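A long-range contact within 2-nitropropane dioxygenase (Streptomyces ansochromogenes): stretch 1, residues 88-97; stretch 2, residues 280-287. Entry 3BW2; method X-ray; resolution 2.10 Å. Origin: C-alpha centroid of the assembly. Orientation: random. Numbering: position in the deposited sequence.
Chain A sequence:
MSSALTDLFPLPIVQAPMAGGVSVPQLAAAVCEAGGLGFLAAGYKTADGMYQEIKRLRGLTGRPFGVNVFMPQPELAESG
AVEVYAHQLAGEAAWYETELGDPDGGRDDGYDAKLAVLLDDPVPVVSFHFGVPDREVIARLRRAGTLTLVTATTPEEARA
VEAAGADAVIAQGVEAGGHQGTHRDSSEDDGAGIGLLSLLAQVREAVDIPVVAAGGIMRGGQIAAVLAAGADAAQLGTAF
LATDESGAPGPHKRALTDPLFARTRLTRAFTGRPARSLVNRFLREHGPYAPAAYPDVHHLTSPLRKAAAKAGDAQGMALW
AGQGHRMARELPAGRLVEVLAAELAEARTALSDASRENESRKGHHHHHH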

ATOM      1  N   GLN A  88      31.036  -1.339   9.469  1.00 28.79           N
ATOM      2  CA  GLN A  88      30.210  -0.198   9.841  1.00 29.50           C
ATOM      3  C   GLN A  88      29.453  -0.421  11.147  1.00 28.30           C
ATOM      4  O   GLN A  88      28.944   0.528  11.741  1.00 28.70           O
ATOM      5  CB  GLN A  88      29.225   0.116   8.715  1.00 30.17           C
ATOM      6  CG  GLN A  88      29.902   0.351   7.372  1.00 33.56           C
ATOM      7  CD  GLN A  88      28.913   0.514   6.236  1.00 35.90           C
ATOM      8  OE1 GLN A  88      27.974  -0.271   6.099  1.00 37.38           O
ATOM      9  NE2 GLN A  88      29.126   1.530   5.406  1.00 34.63           N
ATOM     10  N   LEU A  89      29.378  -1.672  11.591  1.00 27.22           N
ATOM     11  CA  LEU A  89      28.683  -1.998  12.835  1.00 25.62           C
ATOM     12  C   LEU A  89      29.638  -2.109  14.024  1.00 25.08           C
ATOM     13  O   LEU A  89      29.210  -2.420  15.137  1.00 24.37           O
ATOM     14  CB  LEU A  89      27.911  -3.314  12.687  1.00 25.08           C
ATOM     15  CG  LEU A  89      26.728  -3.328  11.715  1.00 26.31           C
ATOM     16  CD1 LEU A  89      26.143  -4.731  11.640  1.00 25.72           C
ATOM     17  CD2 LEU A  89      25.672  -2.330  12.177  1.00 24.20           C
ATOM     18  N   ALA A  90      30.924  -1.858  13.792  1.00 23.55           N
ATOM     19  CA  ALA A  90      31.916  -1.948  14.861  1.00 25.02           C
ATOM     20  C   ALA A  90      31.525  -1.085  16.056  1.00 24.97           C
ATOM     21  O   ALA A  90      31.705  -1.490  17.203  1.00 25.68           O
ATOM     22  CB  ALA A  90      33.287  -1.530  14.344  1.00 25.57           C
ATOM     23  N   GLY A  91      30.988   0.101  15.781  1.00 24.73           N
ATOM     24  CA  GLY A  91      30.575   0.990  16.853  1.00 25.80           C
ATOM     25  C   GLY A  91      29.460   0.389  17.689  1.00 25.19           C
ATOM     26  O   GLY A  91      29.458   0.508  18.914  1.00 25.35           O
ATOM     27  N   GLU A  92      28.506  -0.255  17.024  1.00 24.80           N
ATOM     28  CA  GLU A  92      27.382  -0.888  17.713  1.00 24.61           C
ATOM     29  C   GLU A  92      27.906  -1.998  18.626  1.00 24.03           C
ATOM     30  O   GLU A  92      27.477  -2.135  19.773  1.00 22.20           O
ATOM     31  CB  GLU A  92      26.404  -1.490  16.694  1.00 23.51           C
ATOM     32  CG  GLU A  92      25.812  -0.497  15.685  1.00 21.70           C
ATOM     33  CD  GLU A  92      24.866   0.513  16.320  1.00 23.44           C
ATOM     34  OE1 GLU A  92      24.450   0.304  17.480  1.00 21.19           O
ATOM     35  OE2 GLU A  92      24.526   1.512  15.651  1.00 22.80           O
ATOM     36  N   ALA A  93      28.839  -2.789  18.104  1.00 23.76           N
ATOM     37  CA  ALA A  93      29.422  -3.887  18.867  1.00 25.51           C
ATOM     38  C   ALA A  93      30.092  -3.367  20.141  1.00 26.53           C
ATOM     39  O   ALA A  93      29.891  -3.911  21.231  1.00 26.57           O
ATOM     40  CB  ALA A  93      30.434  -4.636  18.005  1.00 24.64           C
ATOM     41  N   ALA A  94      30.888  -2.313  19.999  1.00 26.48           N
ATOM     42  CA  ALA A  94      31.580  -1.724  21.142  1.00 27.96           C
ATOM     43  C   ALA A  94      30.581  -1.153  22.150  1.00 28.84           C
ATOM     44  O   ALA A  94      30.696  -1.392  23.354  1.00 29.74           O
ATOM     45  CB  ALA A  94      32.524  -0.627  20.667  1.00 27.21           C
ATOM     46  N   TRP A  95      29.598  -0.407  21.655  1.00 27.71           N
ATOM     47  CA  TRP A  95      28.592   0.198  22.522  1.00 27.16           C
ATOM     48  C   TRP A  95      27.799  -0.831  23.319  1.00 27.80           C
ATOM     49  O   TRP A  95      27.644  -0.701  24.530  1.00 28.24           O
ATOM     50  CB  TRP A  95      27.628   1.061  21.703  1.00 25.17           C
ATOM     51  CG  TRP A  95      26.622   1.770  22.560  1.00 25.67           C
ATOM     52  CD1 TRP A  95      25.314   1.427  22.749  1.00 25.11           C
ATOM     53  CD2 TRP A  95      26.862   2.912  23.392  1.00 25.10           C
ATOM     54  NE1 TRP A  95      24.723   2.284  23.650  1.00 26.25           N
ATOM     55  CE2 TRP A  95      25.651   3.205  24.059  1.00 26.39           C
ATOM     56  CE3 TRP A  95      27.984   3.715  23.640  1.00 23.99           C
ATOM     57  CZ2 TRP A  95      25.529   4.271  24.963  1.00 25.30           C
ATOM     58  CZ3 TRP A  95      27.863   4.776  24.538  1.00 24.54           C
ATOM     59  CH2 TRP A  95      26.642   5.042  25.188  1.00 23.50           C
ATOM     60  N   TYR A  96      27.292  -1.852  22.637  1.00 28.01           N
ATOM     61  CA  TYR A  96      26.524  -2.890  23.304  1.00 27.60           C
ATOM     62  C   TYR A  96      27.456  -3.916  23.932  1.00 29.09           C
ATOM     63  O   TYR A  96      27.007  -4.928  24.464  1.00 28.68           O
ATOM     64  CB  TYR A  96      25.568  -3.557  22.309  1.00 26.24           C
ATOM     65  CG  TYR A  96      24.414  -2.658  21.921  1.00 24.63           C
ATOM     66  CD1 TYR A  96      23.447  -2.290  22.859  1.00 24.20           C
ATOM     67  CD2 TYR A  96      24.314  -2.132  20.633  1.00 22.35           C
ATOM     68  CE1 TYR A  96      22.410  -1.418  22.528  1.00 22.82           C
ATOM     69  CE2 TYR A  96      23.281  -1.255  20.291  1.00 23.16           C
ATOM     70  CZ  TYR A  96      22.336  -0.903  21.243  1.00 22.29           C
ATOM     71  OH  TYR A  96      21.326  -0.022  20.921  1.00 25.26           O
ATOM     72  N   GLU A  97      28.756  -3.634  23.863  1.00 29.99           N
ATOM     73  CA  GLU A  97      29.789  -4.496  24.434  1.00 32.41           C
ATOM     74  C   GLU A  97      29.596  -5.971  24.112  1.00 33.04           C
ATOM     75  O   GLU A  97      29.558  -6.819  25.006  1.00 32.05           O
ATOM     76  CB  GLU A  97      29.848  -4.299  25.949  1.00 34.02           C
ATOM     77  CG  GLU A  97      30.098  -2.855  26.354  1.00 38.42           C
ATOM     78  CD  GLU A  97      30.187  -2.669  27.854  1.00 40.61           C
ATOM     79  OE1 GLU A  97      29.207  -2.995  28.557  1.00 41.68           O
ATOM     80  OE2 GLU A  97      31.240  -2.195  28.326  1.00 43.10           O
ATOM     81  N   ASN A 280      13.923   3.767  14.003  1.00 16.56           N
ATOM     82  CA  ASN A 280      14.637   4.050  15.234  1.00 17.06           C
ATOM     83  C   ASN A 280      16.079   4.378  14.879  1.00 17.34           C
ATOM     84  O   ASN A 280      16.429   4.442  13.699  1.00 17.69           O
ATOM     85  CB  ASN A 280      14.560   2.858  16.208  1.00 15.69           C
ATOM     86  CG  ASN A 280      15.151   1.584  15.632  1.00 16.96           C
ATOM     87  OD1 ASN A 280      15.731   1.588  14.547  1.00 14.92           O
ATOM     88  ND2 ASN A 280      15.016   0.479  16.372  1.00 17.03           N
ATOM     89  N   ARG A 281      16.912   4.592  15.894  1.00 17.92           N
ATOM     90  CA  ARG A 281      18.312   4.944  15.674  1.00 18.74           C
ATOM     91  C   ARG A 281      19.055   3.988  14.745  1.00 19.37           C
ATOM     92  O   ARG A 281      19.673   4.413  13.767  1.00 18.90           O
ATOM     93  CB  ARG A 281      19.054   5.019  17.014  1.00 20.34           C
ATOM     94  CG  ARG A 281      20.504   5.479  16.892  1.00 22.83           C
ATOM     95  CD  ARG A 281      21.240   5.381  18.222  1.00 22.11           C
ATOM     96  NE  ARG A 281      21.346   3.999  18.687  1.00 22.43           N
ATOM     97  CZ  ARG A 281      22.066   3.054  18.088  1.00 23.65           C
ATOM     98  NH1 ARG A 281      22.757   3.330  16.987  1.00 24.44           N
ATOM     99  NH2 ARG A 281      22.099   1.828  18.590  1.00 22.54           N
ATOM    100  N   PHE A 282      19.003   2.696  15.059  1.00 17.71           N
ATOM    101  CA  PHE A 282      19.695   1.691  14.256  1.00 18.87           C
ATOM    102  C   PHE A 282      19.269   1.774  12.792  1.00 18.31           C
ATOM    103  O   PHE A 282      20.102   1.734  11.890  1.00 18.26           O
ATOM    104  CB  PHE A 282      19.394   0.288  14.801  1.00 17.71           C
ATOM    105  CG  PHE A 282      20.369  -0.766  14.343  1.00 19.13           C
ATOM    106  CD1 PHE A 282      21.394  -1.192  15.180  1.00 17.57           C
ATOM    107  CD2 PHE A 282      20.271  -1.321  13.071  1.00 18.14           C
ATOM    108  CE1 PHE A 282      22.307  -2.154  14.754  1.00 20.31           C
ATOM    109  CE2 PHE A 282      21.178  -2.282  12.637  1.00 18.54           C
ATOM    110  CZ  PHE A 282      22.197  -2.701  13.479  1.00 18.61           C
ATOM    111  N   LEU A 283      17.969   1.897  12.556  1.00 20.83           N
ATOM    112  CA  LEU A 283      17.465   1.966  11.190  1.00 22.35           C
ATOM    113  C   LEU A 283      17.960   3.228  10.486  1.00 22.91           C
ATOM    114  O   LEU A 283      18.448   3.164   9.357  1.00 22.20           O
ATOM    115  CB  LEU A 283      15.934   1.904  11.187  1.00 21.81           C
ATOM    116  CG  LEU A 283      15.252   1.567   9.854  1.00 24.55           C
ATOM    117  CD1 LEU A 283      13.841   1.051  10.117  1.00 22.12           C
ATOM    118  CD2 LEU A 283      15.231   2.797   8.947  1.00 26.13           C
ATOM    119  N   ARG A 284      17.850   4.373  11.152  1.00 24.40           N
ATOM    120  CA  ARG A 284      18.297   5.628  10.561  1.00 26.50           C
ATOM    121  C   ARG A 284      19.782   5.601  10.210  1.00 26.51           C
ATOM    122  O   ARG A 284      20.189   6.074   9.151  1.00 24.22           O
ATOM    123  CB  ARG A 284      18.029   6.799  11.515  1.00 29.38           C
ATOM    124  CG  ARG A 284      16.594   7.304  11.515  1.00 32.34           C
ATOM    125  CD  ARG A 284      16.457   8.548  12.380  1.00 37.53           C
ATOM    126  NE  ARG A 284      16.421   8.223  13.803  1.00 43.69           N
ATOM    127  CZ  ARG A 284      15.329   7.822  14.449  1.00 46.47           C
ATOM    128  NH1 ARG A 284      14.177   7.702  13.801  1.00 49.10           N
ATOM    129  NH2 ARG A 284      15.388   7.530  15.742  1.00 48.57           N
ATOM    130  N   GLU A 285      20.589   5.029  11.095  1.00 27.03           N
ATOM    131  CA  GLU A 285      22.030   4.974  10.888  1.00 27.44           C
ATOM    132  C   GLU A 285      22.555   3.968   9.874  1.00 26.77           C
ATOM    133  O   GLU A 285      23.419   4.300   9.064  1.00 25.80           O
ATOM    134  CB  GLU A 285      22.737   4.722  12.218  1.00 29.48           C
ATOM    135  CG  GLU A 285      22.811   5.925  13.133  1.00 36.13           C
ATOM    136  CD  GLU A 285      23.596   5.635  14.397  1.00 39.08           C
ATOM    137  OE1 GLU A 285      24.682   5.021  14.296  1.00 44.17           O
ATOM    138  OE2 GLU A 285      23.134   6.027  15.488  1.00 42.04           O
ATOM    139  N   HIS A 286      22.042   2.744   9.917  1.00 25.60           N
ATOM    140  CA  HIS A 286      22.526   1.691   9.033  1.00 24.98           C
ATOM    141  C   HIS A 286      21.612   1.312   7.873  1.00 25.54           C
ATOM    142  O   HIS A 286      22.059   0.706   6.898  1.00 25.51           O
ATOM    143  CB  HIS A 286      22.836   0.459   9.877  1.00 24.42           C
ATOM    144  CG  HIS A 286      23.660   0.763  11.089  1.00 24.43           C
ATOM    145  ND1 HIS A 286      24.971   1.185  11.010  1.00 24.65           N
ATOM    146  CD2 HIS A 286      23.347   0.754  12.407  1.00 23.34           C
ATOM    147  CE1 HIS A 286      25.429   1.422  12.226  1.00 23.44           C
ATOM    148  NE2 HIS A 286      24.462   1.170  13.091  1.00 23.59           N
ATOM    149  N   GLY A 287      20.337   1.664   7.977  1.00 24.69           N
ATOM    150  CA  GLY A 287      19.400   1.342   6.916  1.00 27.06           C
ATOM    151  C   GLY A 287      19.852   1.715   5.511  1.00 28.30           C
ATOM    152  O   GLY A 287      19.793   0.880   4.607  1.00 28.84           O
TER
HETATM  153  O   HOH W   1      25.938   1.229   8.083  1.00 27.51           O

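A single buried carboxylate, that of Glu92, organizes this contact: its two oxygens accept three hydrogen bonds from the other stretch, and its side chain sits as a knob among Arg281, Phe282, Glu285 and His286. Such a role is unusual because helices that pack together more often place an apolar residue in such a hole. Here the two helices run roughly antiparallel, at 152°, with their axes no closer than 12.7 Å. Long side chains such as those of Glu92 and Arg281 can span such a gap, and burying the carboxylate is made tolerable by the donors around it.

Arg281 supplies much of that compensation. Arg281 NH1 donates to Glu92 OE2 at 2.9 Å and Arg281 NH2 to Glu92 OE1 at 3.0 Å, so that the planar guanidinium and the carboxylate meet in a two-pronged salt bridge, with Glu92 OE2 near the guanidinium plane. The aliphatic part of the arginine is extended (chi1 and chi2 both t) before it turns at chi3 (p), carrying the charged group toward the first helix. With five N-H bonds around its guanidinium, arginine can serve several acceptors at once. Arg281 NH2 also donates to Tyr96 OH at 3.1 Å, meeting the tyrosine at the edge of its ring rather than over a face. The hydroxyl, at the far end of a long rigid ring, puts an acceptor within the arginine's reach.

The third bond to Glu92 is the shortest. His286 NE2 donates to Glu92 OE2 at 2.6 Å with an N-H...acceptor angle of 175°, close to linear, and the oxygen lies near the plane of the imidazole, where the N-H points. Histidine suits this place because its ring has two nitrogens on different sides: while NE2 faces the glutamate, His286 ND1 lies 3.1 Å from the oxygen of water 1. That water in turn donates a weak hydrogen bond to Gln88 OE1, at 3.2 Å, and so adds a water-mediated link between the stretches.

The ring of His286 also offers a flat surface. Leu89 CD2 lies 3.6 Å from the centroid of the His286 ring and only 3° off its normal, a CH-pi contact almost directly over the face. The same methyl reaches the phenylalanine, with Leu89 CD2 3.7 Å from Phe282 CZ. Leucine's branched end thus brings one methyl to both rings, and the apolar phenylalanine ring leaves no polar group to satisfy beside it. Although the CA-to-CB bonds of Leu89 and Phe282 both point sideways, their side chains end nearer the opposing stretch, and together they give the polar cluster an apolar flank. Even the glutamate contributes a methylene here, since Glu92 CG approaches Phe282 CE1 at 4.0 Å.

One unfavorable pair remains: Glu92 OE2 and Glu285 OE1 are 3.8 Å apart, two like charges close together. Arg281 offsets this repulsion, because Arg281 NH1, already bound to Glu92, also donates to Glu285 OE2 at 3.1 Å in a salt bridge within its own helix.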